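2,3-dihydroxybenzoate-AMP ligase (Thermobifida fusca, PDB 6E97) belongs to the ANL clan of AMP-binding enzymes, two-domain proteins with a large N-terminal domain and a smaller C-terminal domain. Local coordinates at residues 390-395 against 418-423; 311-316 against 336-341. All coordinates share one frame; numbering follows the deposited sequence.

Contact 1 of 2, residues 390-395 against 418-423; sequences LLTRGP and YRTGDL. With J2J (5'-O-[(S)-[(2,3-dihydroxybenzene-1-carbonyl)oxy](hydroxy)phosphoryl]adenosine), chain C.
L390 and T420 meet where two neighbouring strands of a four-stranded antiparallel sheet run together. T392 and Y418 form the hydrogen-bonded pair, with Y418 N giving to T392 O at 2.8 Å and T392 N to Y418 O. L391 and R419 follow as the non-hydrogen-bonded pair; L391 CD2 lies along the aliphatic part of the arginine, 3.5 Å from its CG, while the guanidinium reaches on to a salt bridge with D379. Beyond this pair the register slips: L390 N bonds to D422 O (3.0 Å), and T420 O turns to K439.

An apolar, branched side chain suits the buried place of L390 between T420 and the side chains of I372, L345 and F339. Followed outward, its CB lies 3.3 Å from T420 OG1 and also approaches D422 O; CG and CD2 then run over both OG1 and CG2 of the threonine, and CD2 ends beside F339 CZ of the neighbouring sheet. CG stands anti to the backbone N (chi1 172°), which swings the branch over T420.

T420 suits its place because its hydroxyl works both ways. OG1 donates to L390 O at 3.0 Å, from above the carbonyl plane, and accepts D422 N in an ST turn. L390 O also takes T420 N, from the same face, and a water that links it to G421 N. At G421, phi 81° is a backbone angle at which a side chain would jam against the preceding carbonyl O, which accounts for the glycine.

This bend leads into D422, whose carboxylate grips two hydroxyls: OD1 accepts a hydrogen bond from J2J O2' at 2.8 Å and OD2 one from J2J O3' at 2.6 Å.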
ATOM      1  N   LEU A 390       4.442   8.950 -17.670  1.00 16.91           N
ATOM      2  CA  LEU A 390       3.423   7.916 -17.792  1.00 16.98           C
ATOM      3  C   LEU A 390       2.065   8.496 -17.410  1.00 14.46           C
ATOM      4  O   LEU A 390       1.904   9.071 -16.330  1.00 18.00           O
ATOM      5  CB  LEU A 390       3.759   6.698 -16.926  1.00 18.38           C
ATOM      6  CG  LEU A 390       2.690   5.599 -16.810  1.00 14.36           C
ATOM      7  CD1 LEU A 390       2.475   4.853 -18.138  1.00 12.68           C
ATOM      8  CD2 LEU A 390       3.047   4.604 -15.704  1.00 14.79           C
ATOM      9  N   LEU A 391       1.110   8.379 -18.325  1.00 16.96           N
ATOM     10  CA  LEU A 391      -0.296   8.637 -18.083  1.00 16.34           C
ATOM     11  C   LEU A 391      -1.044   7.344 -18.340  1.00 12.77           C
ATOM     12  O   LEU A 391      -0.670   6.557 -19.215  1.00 14.49           O
ATOM     13  CB  LEU A 391      -0.848   9.740 -18.992  1.00 16.94           C
ATOM     14  CG  LEU A 391      -0.113  11.069 -19.077  1.00 17.56           C
ATOM     15  CD1 LEU A 391      -0.887  11.991 -20.001  1.00 24.74           C
ATOM     16  CD2 LEU A 391       0.062  11.692 -17.729  1.00 18.73           C
ATOM     17  N   THR A 392      -2.099   7.107 -17.570  1.00 15.58           N
ATOM     18  CA  THR A 392      -2.808   5.855 -17.742  1.00 12.86           C
ATOM     19  C   THR A 392      -4.281   6.056 -17.422  1.00  9.90           C
ATOM     20  O   THR A 392      -4.657   6.961 -16.673  1.00 14.42           O
ATOM     21  CB  THR A 392      -2.199   4.749 -16.874  1.00 15.65           C
ATOM     22  OG1 THR A 392      -2.732   3.479 -17.263  1.00 14.70           O
ATOM     23  CG2 THR A 392      -2.479   5.008 -15.413  1.00 13.18           C
ATOM     24  N   ARG A 393      -5.106   5.210 -18.030  1.00 13.53           N
ATOM     25  CA  ARG A 393      -6.554   5.279 -17.860  1.00 15.11           C
ATOM     26  C   ARG A 393      -7.080   3.873 -18.064  1.00 13.77           C
ATOM     27  O   ARG A 393      -6.610   3.185 -18.967  1.00 16.21           O
ATOM     28  CB  ARG A 393      -7.169   6.248 -18.876  1.00 15.50           C
ATOM     29  CG  ARG A 393      -8.668   6.404 -18.811  1.00 16.46           C
ATOM     30  CD  ARG A 393      -9.108   7.490 -19.801  1.00 16.14           C
ATOM     31  NE  ARG A 393      -9.105   7.008 -21.183  1.00 17.55           N
ATOM     32  CZ  ARG A 393      -9.419   7.756 -22.239  1.00 15.24           C
ATOM     33  NH1 ARG A 393      -9.751   9.034 -22.093  1.00 16.14           N
ATOM     34  NH2 ARG A 393      -9.395   7.225 -23.446  1.00 15.91           N
ATOM     35  N   GLY A 394      -8.026   3.425 -17.237  1.00 13.89           N
ATOM     36  CA  GLY A 394      -8.453   2.049 -17.346  1.00 11.97           C
ATOM     37  C   GLY A 394      -9.554   1.623 -16.396  1.00 10.01           C
ATOM     38  O   GLY A 394     -10.078   2.416 -15.613  1.00 13.54           O
ATOM     39  N   PRO A 395      -9.907   0.335 -16.453  1.00 10.86           N
ATOM     40  CA  PRO A 395     -11.084  -0.155 -15.712  1.00 14.09           C
ATOM     41  C   PRO A 395     -10.884  -0.291 -14.211  1.00 14.57           C
ATOM     42  O   PRO A 395     -11.865  -0.561 -13.506  1.00 15.77           O
ATOM     43  CB  PRO A 395     -11.360  -1.518 -16.353  1.00 12.47           C
ATOM     44  CG  PRO A 395     -10.070  -1.939 -16.954  1.00 15.27           C
ATOM     45  CD  PRO A 395      -9.324  -0.693 -17.329  1.00 11.20           C
ATOM     46  N   TYR A 418      -4.891   9.564 -15.681  1.00 14.27           N
ATOM     47  CA  TYR A 418      -4.217   9.827 -14.415  1.00 13.82           C
ATOM     48  C   TYR A 418      -2.727  10.062 -14.651  1.00 11.40           C
ATOM     49  O   TYR A 418      -2.074   9.294 -15.365  1.00 13.15           O
ATOM     50  CB  TYR A 418      -4.424   8.655 -13.452  1.00 12.55           C
ATOM     51  CG  TYR A 418      -3.501   8.712 -12.261  1.00 11.75           C
ATOM     52  CD1 TYR A 418      -3.518   9.800 -11.408  1.00 14.55           C
ATOM     53  CD2 TYR A 418      -2.596   7.686 -12.005  1.00 13.22           C
ATOM     54  CE1 TYR A 418      -2.663   9.868 -10.321  1.00 17.84           C
ATOM     55  CE2 TYR A 418      -1.743   7.738 -10.920  1.00 13.94           C
ATOM     56  CZ  TYR A 418      -1.783   8.833 -10.082  1.00 15.01           C
ATOM     57  OH  TYR A 418      -0.924   8.906  -9.014  1.00 16.65           O
ATOM     58  N   ARG A 419      -2.193  11.122 -14.049  1.00 15.62           N
ATOM     59  CA  ARG A 419      -0.775  11.468 -14.168  1.00 17.49           C
ATOM     60  C   ARG A 419       0.001  10.746 -13.071  1.00 15.87           C
ATOM     61  O   ARG A 419       0.036  11.201 -11.927  1.00 14.99           O
ATOM     62  CB  ARG A 419      -0.580  12.976 -14.067  1.00 14.96           C
ATOM     63  CG  ARG A 419      -1.232  13.787 -15.192  1.00 19.65           C
ATOM     64  CD  ARG A 419      -0.801  15.254 -15.115  1.00 20.81           C
ATOM     65  NE  ARG A 419      -1.472  16.079 -16.117  1.00 23.56           N
ATOM     66  CZ  ARG A 419      -1.071  16.211 -17.376  1.00 25.50           C
ATOM     67  NH1 ARG A 419       0.013  15.579 -17.811  1.00 18.62           N
ATOM     68  NH2 ARG A 419      -1.757  16.983 -18.206  1.00 26.68           N
ATOM     69  N   THR A 420       0.657   9.635 -13.423  1.00 17.56           N
ATOM     70  CA  THR A 420       1.292   8.805 -12.398  1.00 18.31           C
ATOM     71  C   THR A 420       2.475   9.503 -11.741  1.00 17.20           C
ATOM     72  O   THR A 420       2.808   9.201 -10.589  1.00 17.58           O
ATOM     73  CB  THR A 420       1.770   7.474 -12.982  1.00 16.18           C
ATOM     74  OG1 THR A 420       2.870   7.711 -13.867  1.00 18.65           O
ATOM     75  CG2 THR A 420       0.650   6.741 -13.726  1.00 14.51           C
ATOM     76  N   GLY A 421       3.129  10.420 -12.449  1.00 17.01           N
ATOM     77  CA  GLY A 421       4.361  11.007 -11.960  1.00 18.01           C
ATOM     78  C   GLY A 421       5.592  10.158 -12.176  1.00 15.99           C
ATOM     79  O   GLY A 421       6.669  10.497 -11.668  1.00 17.28           O
ATOM     80  N   ASP A 422       5.469   9.071 -12.912  1.00 16.76           N
ATOM     81  CA  ASP A 422       6.583   8.187 -13.188  1.00 17.70           C
ATOM     82  C   ASP A 422       7.156   8.473 -14.566  1.00 19.75           C
ATOM     83  O   ASP A 422       6.438   8.874 -15.486  1.00 19.85           O
ATOM     84  CB  ASP A 422       6.145   6.724 -13.092  1.00 15.62           C
ATOM     85  CG  ASP A 422       5.783   6.332 -11.679  1.00 22.67           C
ATOM     86  OD1 ASP A 422       6.582   6.641 -10.772  1.00 19.65           O
ATOM     87  OD2 ASP A 422       4.698   5.748 -11.480  1.00 21.62           O
ATOM     88  N   LEU A 423       8.464   8.278 -14.686  1.00 15.09           N
ATOM     89  CA  LEU A 423       9.152   8.317 -15.965  1.00 18.30           C
ATOM     90  C   LEU A 423       9.457   6.882 -16.365  1.00 16.77           C
ATOM     91  O   LEU A 423      10.132   6.153 -15.620  1.00 16.78           O
ATOM     92  CB  LEU A 423      10.428   9.152 -15.887  1.00 16.73           C
ATOM     93  CG  LEU A 423      10.316  10.596 -15.401  1.00 19.58           C
ATOM     94  CD1 LEU A 423      11.691  11.239 -15.368  1.00 22.12           C
ATOM     95  CD2 LEU A 423       9.370  11.404 -16.268  1.00 23.18           C
TER
HETATM   96  C2  J2J C 601       9.704   1.242  -9.638  1.00 16.86           C
HETATM   97  N3  J2J C 601       8.797   1.985  -8.987  1.00 17.57           N
HETATM   98  C4  J2J C 601       7.660   1.437  -8.505  1.00 17.88           C
HETATM   99  C6  J2J C 601       8.456  -0.747  -9.417  1.00 16.65           C
HETATM  100  C8  J2J C 601       5.747   0.900  -7.599  1.00 17.10           C
HETATM  101  C9  J2J C 601       1.668  -3.501  -6.891  1.00 16.09           C
HETATM  102  C12 J2J C 601       3.012  -3.127  -6.806  1.00 14.92           C
HETATM  103  C15 J2J C 601       3.410  -1.932  -6.197  1.00 17.21           C
HETATM  104  C18 J2J C 601       2.479  -1.052  -5.651  1.00 19.90           C
HETATM  105  C21 J2J C 601       2.892   0.241  -5.002  1.00 20.26           C
HETATM  106  C3  J2J C 601       1.045  -1.400  -5.734  1.00 17.33           C
HETATM  107  C5  J2J C 601       7.412   0.007  -8.697  1.00 16.07           C
HETATM  108  N1  J2J C 601       9.544  -0.074  -9.852  1.00 18.16           N
HETATM  109  N6  J2J C 601       8.317  -2.066  -9.643  1.00 16.56           N
HETATM  110  O3  J2J C 601       0.115  -0.560  -5.213  1.00 17.48           O
HETATM  111  O6  J2J C 601      -0.640  -3.048  -6.474  1.00 23.38           O
HETATM  112  C1' J2J C 601       6.459   3.309  -7.419  1.00 17.65           C
HETATM  113  C2' J2J C 601       6.025   4.234  -8.552  1.00 19.60           C
HETATM  114  C3' J2J C 601       4.515   4.191  -8.383  1.00 18.25           C
HETATM  115  C4' J2J C 601       4.382   4.243  -6.871  1.00 20.75           C
HETATM  116  C5' J2J C 601       3.070   3.786  -6.288  1.00 20.86           C
HETATM  117  C61 J2J C 601       0.668  -2.679  -6.386  1.00 17.47           C
HETATM  118  N7  J2J C 601       6.219  -0.264  -8.124  1.00 15.80           N
HETATM  119  N9  J2J C 601       6.608   1.908  -7.841  1.00 17.56           N
HETATM  120  O17 J2J C 601       4.072   0.393  -4.744  1.00 25.97           O
HETATM  121  O1P J2J C 601       0.878   3.704  -4.136  1.00 25.32           O
HETATM  122  O2' J2J C 601       6.543   5.521  -8.257  1.00 20.59           O
HETATM  123  O2P J2J C 601       1.876   1.267  -4.694  1.00 20.40           O
HETATM  124  O3' J2J C 601       3.820   5.223  -9.057  1.00 19.09           O
HETATM  125  O3P J2J C 601       2.675   2.566  -2.697  1.00 24.01           O
HETATM  126  O4' J2J C 601       5.465   3.388  -6.415  1.00 23.02           O
HETATM  127  O5' J2J C 601       3.181   3.575  -4.888  1.00 26.79           O
HETATM  128  P   J2J C 601       2.069   2.769  -4.072  1.00 32.24           P
HETATM  129  O   HOH W   1       2.850  11.431 -15.392  1.00 17.89           O

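Contact 2 of 2, residues 311-316 against 336-341; sequences VLQVGG and QQVFGM. With J2J (5'-O-[(S)-[(2,3-dihydroxybenzene-1-carbonyl)oxy](hydroxy)phosphoryl]adenosine), chain C.
Q336 and Q313 sit side by side on adjacent parallel strands of the large mixed sheet, their side chains pointing the same way and their amides joined by a hydrogen bond. Q313 NE2 gives to Q336 OE1 at 2.8 Å, with the two amide planes turned 47° apart. Both chains run extended beyond CG, but they start differently: CG of Q336 is anti to its backbone N (chi1 -178°), whereas CG of Q313 lies beside its own, and this brings the two amides together. Each has a second anchor, Q313 NE2 to S246 O and Q336 NE2 to T349 O. Glutamine fits such a buried position because one flat group can donate and accept without bringing in a charge.

The strands themselves are laced by Q336 N to L312 O, V314 N to Q336 O (2.9 Å) and V338 N to V314 O. Beside the glutamine pair, V311 CG1 meets Q336 CB at 3.8 Å.

V338 is the third main element, and its two methyls divide the work. CG2 rests 3.7 Å from Q313 NE2, an apolar neighbour of the amide, while CG1 touches J2J C9 at 3.5 Å. Beta-branching suits a strand residue that must fill space on two sides at once. G315, having no side chain, can bring its CA to 3.1 Å from V338 O.

That carbonyl accepts J2J N6 at 3.0 Å in a nearly straight bond. A water joins V314 O to Q337 OE1, in an amide held by Q337 NE2 to I358 O and by Q362 NE2 to OE1, and adds a weak bond to N6. The amino group thus donates to a main-chain carbonyl whose own residue is tied to V314 O through V338 N, which is consistent with its being read by the backbone.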
ATOM      1  N   VAL A 311       7.078 -18.360  -6.707  1.00 13.02           N
ATOM      2  CA  VAL A 311       7.123 -17.002  -7.230  1.00 12.43           C
ATOM      3  C   VAL A 311       7.530 -16.068  -6.107  1.00 14.73           C
ATOM      4  O   VAL A 311       6.946 -16.106  -5.017  1.00 11.86           O
ATOM      5  CB  VAL A 311       5.768 -16.560  -7.815  1.00 11.69           C
ATOM      6  CG1 VAL A 311       5.862 -15.138  -8.367  1.00 12.07           C
ATOM      7  CG2 VAL A 311       5.312 -17.533  -8.885  1.00 12.66           C
ATOM      8  N   LEU A 312       8.521 -15.228  -6.377  1.00 11.62           N
ATOM      9  CA  LEU A 312       8.892 -14.130  -5.495  1.00 12.44           C
ATOM     10  C   LEU A 312       8.549 -12.838  -6.222  1.00 12.23           C
ATOM     11  O   LEU A 312       9.193 -12.493  -7.219  1.00 13.91           O
ATOM     12  CB  LEU A 312      10.375 -14.188  -5.130  1.00 12.60           C
ATOM     13  CG  LEU A 312      10.907 -13.000  -4.325  1.00 15.68           C
ATOM     14  CD1 LEU A 312      10.359 -13.028  -2.906  1.00 17.31           C
ATOM     15  CD2 LEU A 312      12.440 -12.965  -4.318  1.00 20.59           C
ATOM     16  N   GLN A 313       7.525 -12.135  -5.748  1.00  9.22           N
ATOM     17  CA  GLN A 313       7.197 -10.838  -6.332  1.00 11.51           C
ATOM     18  C   GLN A 313       8.052  -9.757  -5.693  1.00 12.32           C
ATOM     19  O   GLN A 313       8.181  -9.708  -4.470  1.00 14.10           O
ATOM     20  CB  GLN A 313       5.727 -10.488  -6.127  1.00 13.42           C
ATOM     21  CG  GLN A 313       4.714 -11.518  -6.564  1.00 12.64           C
ATOM     22  CD  GLN A 313       3.307 -10.995  -6.361  1.00 15.96           C
ATOM     23  OE1 GLN A 313       2.836 -10.874  -5.229  1.00 13.42           O
ATOM     24  NE2 GLN A 313       2.644 -10.639  -7.453  1.00 10.88           N
ATOM     25  N   VAL A 314       8.611  -8.867  -6.512  1.00 10.71           N
ATOM     26  CA  VAL A 314       9.349  -7.711  -6.012  1.00 10.66           C
ATOM     27  C   VAL A 314       8.773  -6.464  -6.671  1.00 13.70           C
ATOM     28  O   VAL A 314       8.711  -6.385  -7.902  1.00 12.43           O
ATOM     29  CB  VAL A 314      10.858  -7.825  -6.276  1.00  9.59           C
ATOM     30  CG1 VAL A 314      11.575  -6.632  -5.682  1.00 11.91           C
ATOM     31  CG2 VAL A 314      11.401  -9.136  -5.688  1.00 10.68           C
ATOM     32  N   GLY A 315       8.350  -5.501  -5.857  1.00 12.09           N
ATOM     33  CA  GLY A 315       7.722  -4.303  -6.372  1.00 14.60           C
ATOM     34  C   GLY A 315       7.748  -3.177  -5.362  1.00 16.37           C
ATOM     35  O   GLY A 315       8.305  -3.307  -4.270  1.00 13.55           O
ATOM     36  N   GLY A 316       7.127  -2.059  -5.742  1.00 14.81           N
ATOM     37  CA  GLY A 316       7.038  -0.885  -4.904  1.00 11.92           C
ATOM     38  C   GLY A 316       8.161   0.114  -5.111  1.00 16.29           C
ATOM     39  O   GLY A 316       7.980   1.311  -4.841  1.00 17.30           O
ATOM     40  N   GLN A 336       8.997 -12.314 -10.219  1.00 12.60           N
ATOM     41  CA  GLN A 336       7.952 -11.530 -10.867  1.00 14.28           C
ATOM     42  C   GLN A 336       8.108 -10.094 -10.406  1.00 15.14           C
ATOM     43  O   GLN A 336       8.058  -9.823  -9.202  1.00 11.68           O
ATOM     44  CB  GLN A 336       6.546 -12.038 -10.528  1.00 14.39           C
ATOM     45  CG  GLN A 336       5.441 -11.245 -11.235  1.00 12.60           C
ATOM     46  CD  GLN A 336       4.054 -11.795 -10.977  1.00 15.58           C
ATOM     47  OE1 GLN A 336       3.566 -11.774  -9.846  1.00 14.58           O
ATOM     48  NE2 GLN A 336       3.407 -12.286 -12.033  1.00 12.06           N
ATOM     49  N   GLN A 337       8.324  -9.179 -11.350  1.00 10.62           N
ATOM     50  CA  GLN A 337       8.361  -7.765 -11.015  1.00 12.72           C
ATOM     51  C   GLN A 337       6.958  -7.192 -11.119  1.00 11.03           C
ATOM     52  O   GLN A 337       6.188  -7.551 -12.013  1.00 13.24           O
ATOM     53  CB  GLN A 337       9.328  -6.990 -11.920  1.00 11.80           C
ATOM     54  CG  GLN A 337      10.736  -7.575 -11.935  1.00 13.47           C
ATOM     55  CD  GLN A 337      11.828  -6.534 -12.091  1.00 12.57           C
ATOM     56  OE1 GLN A 337      11.727  -5.418 -11.573  1.00 15.34           O
ATOM     57  NE2 GLN A 337      12.890  -6.899 -12.805  1.00 14.13           N
ATOM     58  N   VAL A 338       6.628  -6.312 -10.185  1.00 12.09           N
ATOM     59  CA  VAL A 338       5.293  -5.755 -10.075  1.00 11.51           C
ATOM     60  C   VAL A 338       5.444  -4.256  -9.882  1.00 13.73           C
ATOM     61  O   VAL A 338       5.982  -3.806  -8.864  1.00 14.01           O
ATOM     62  CB  VAL A 338       4.496  -6.385  -8.924  1.00 11.09           C
ATOM     63  CG1 VAL A 338       3.052  -5.951  -8.975  1.00 10.56           C
ATOM     64  CG2 VAL A 338       4.601  -7.893  -8.989  1.00 13.77           C
ATOM     65  N   PHE A 339       4.973  -3.488 -10.860  1.00 11.14           N
ATOM     66  CA  PHE A 339       4.992  -2.028 -10.842  1.00 14.95           C
ATOM     67  C   PHE A 339       3.530  -1.600 -10.809  1.00 13.61           C
ATOM     68  O   PHE A 339       2.847  -1.630 -11.831  1.00 14.87           O
ATOM     69  CB  PHE A 339       5.749  -1.488 -12.067  1.00 14.90           C
ATOM     70  CG  PHE A 339       5.469  -0.033 -12.404  1.00 12.84           C
ATOM     71  CD1 PHE A 339       5.397   0.936 -11.418  1.00 14.10           C
ATOM     72  CD2 PHE A 339       5.335   0.365 -13.729  1.00 15.06           C
ATOM     73  CE1 PHE A 339       5.149   2.260 -11.733  1.00 13.91           C
ATOM     74  CE2 PHE A 339       5.088   1.685 -14.050  1.00 12.50           C
ATOM     75  CZ  PHE A 339       4.999   2.634 -13.052  1.00 16.29           C
ATOM     76  N   GLY A 340       3.047  -1.211  -9.633  1.00 14.65           N
ATOM     77  CA  GLY A 340       1.657  -0.845  -9.462  1.00 16.11           C
ATOM     78  C   GLY A 340       1.520   0.446  -8.683  1.00 15.29           C
ATOM     79  O   GLY A 340       2.508   1.071  -8.290  1.00 17.65           O
ATOM     80  N   MET A 341       0.267   0.841  -8.472  1.00 14.18           N
ATOM     81  CA  MET A 341       0.016   2.029  -7.679  1.00 11.30           C
ATOM     82  C   MET A 341      -1.369   1.936  -7.063  1.00 12.38           C
ATOM     83  O   MET A 341      -2.277   1.331  -7.635  1.00 12.75           O
ATOM     84  CB  MET A 341       0.158   3.298  -8.529  1.00 13.95           C
ATOM     85  CG  MET A 341      -0.703   3.268  -9.782  1.00 14.97           C
ATOM     86  SD  MET A 341      -0.054   4.333 -11.089  1.00 16.75           S
ATOM     87  CE  MET A 341       1.257   3.280 -11.721  1.00 12.38           C
TER
HETATM   88  C2  J2J C 601       9.704   1.242  -9.638  1.00 16.86           C
HETATM   89  N3  J2J C 601       8.797   1.985  -8.987  1.00 17.57           N
HETATM   90  C4  J2J C 601       7.660   1.437  -8.505  1.00 17.88           C
HETATM   91  C6  J2J C 601       8.456  -0.747  -9.417  1.00 16.65           C
HETATM   92  C8  J2J C 601       5.747   0.900  -7.599  1.00 17.10           C
HETATM   93  C9  J2J C 601       1.668  -3.501  -6.891  1.00 16.09           C
HETATM   94  C12 J2J C 601       3.012  -3.127  -6.806  1.00 14.92           C
HETATM   95  C15 J2J C 601       3.410  -1.932  -6.197  1.00 17.21           C
HETATM   96  C18 J2J C 601       2.479  -1.052  -5.651  1.00 19.90           C
HETATM   97  C21 J2J C 601       2.892   0.241  -5.002  1.00 20.26           C
HETATM   98  C3  J2J C 601       1.045  -1.400  -5.734  1.00 17.33           C
HETATM   99  C5  J2J C 601       7.412   0.007  -8.697  1.00 16.07           C
HETATM  100  N1  J2J C 601       9.544  -0.074  -9.852  1.00 18.16           N
HETATM  101  N6  J2J C 601       8.317  -2.066  -9.643  1.00 16.56           N
HETATM  102  O3  J2J C 601       0.115  -0.560  -5.213  1.00 17.48           O
HETATM  103  O6  J2J C 601      -0.640  -3.048  -6.474  1.00 23.38           O
HETATM  104  C1' J2J C 601       6.459   3.309  -7.419  1.00 17.65           C
HETATM  105  C2' J2J C 601       6.025   4.234  -8.552  1.00 19.60           C
HETATM  106  C3' J2J C 601       4.515   4.191  -8.383  1.00 18.25           C
HETATM  107  C4' J2J C 601       4.382   4.243  -6.871  1.00 20.75           C
HETATM  108  C5' J2J C 601       3.070   3.786  -6.288  1.00 20.86           C
HETATM  109  C61 J2J C 601       0.668  -2.679  -6.386  1.00 17.47           C
HETATM  110  N7  J2J C 601       6.219  -0.264  -8.124  1.00 15.80           N
HETATM  111  N9  J2J C 601       6.608   1.908  -7.841  1.00 17.56           N
HETATM  112  O17 J2J C 601       4.072   0.393  -4.744  1.00 25.97           O
HETATM  113  O1P J2J C 601       0.878   3.704  -4.136  1.00 25.32           O
HETATM  114  O2' J2J C 601       6.543   5.521  -8.257  1.00 20.59           O
HETATM  115  O2P J2J C 601       1.876   1.267  -4.694  1.00 20.40           O
HETATM  116  O3' J2J C 601       3.820   5.223  -9.057  1.00 19.09           O
HETATM  117  O3P J2J C 601       2.675   2.566  -2.697  1.00 24.01           O
HETATM  118  O4' J2J C 601       5.465   3.388  -6.415  1.00 23.02           O
HETATM  119  O5' J2J C 601       3.181   3.575  -4.888  1.00 26.79           O
HETATM  120  P   J2J C 601       2.069   2.769  -4.072  1.00 32.24           P
HETATM  121  O   HOH W   2      10.381  -4.503  -9.594  1.00 17.78           O

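Overall arrangement
Going from the N terminus, strand 311-315 comes first, then helices 321-324 and 327-331, and strand 334-341 returns alongside it: contact 2 closes this beta-alpha-beta unit inside the nine-stranded mixed sheet. The chain then passes through strands 344-348 and 371-375 before strand 388-393. Contact 1 closes a second loop, containing helix 405-411, when strand 418-426 pairs with 388-393 in the four-stranded antiparallel sheet. The two loops follow in series, neither nested nor crossed, with centres about 17 Å apart. The far end of 336-341 nevertheless meets the paired strands of contact 1: F339 packs against D422, and M341 against Y418 and T420. J2J lies across this junction, touched by both sheets.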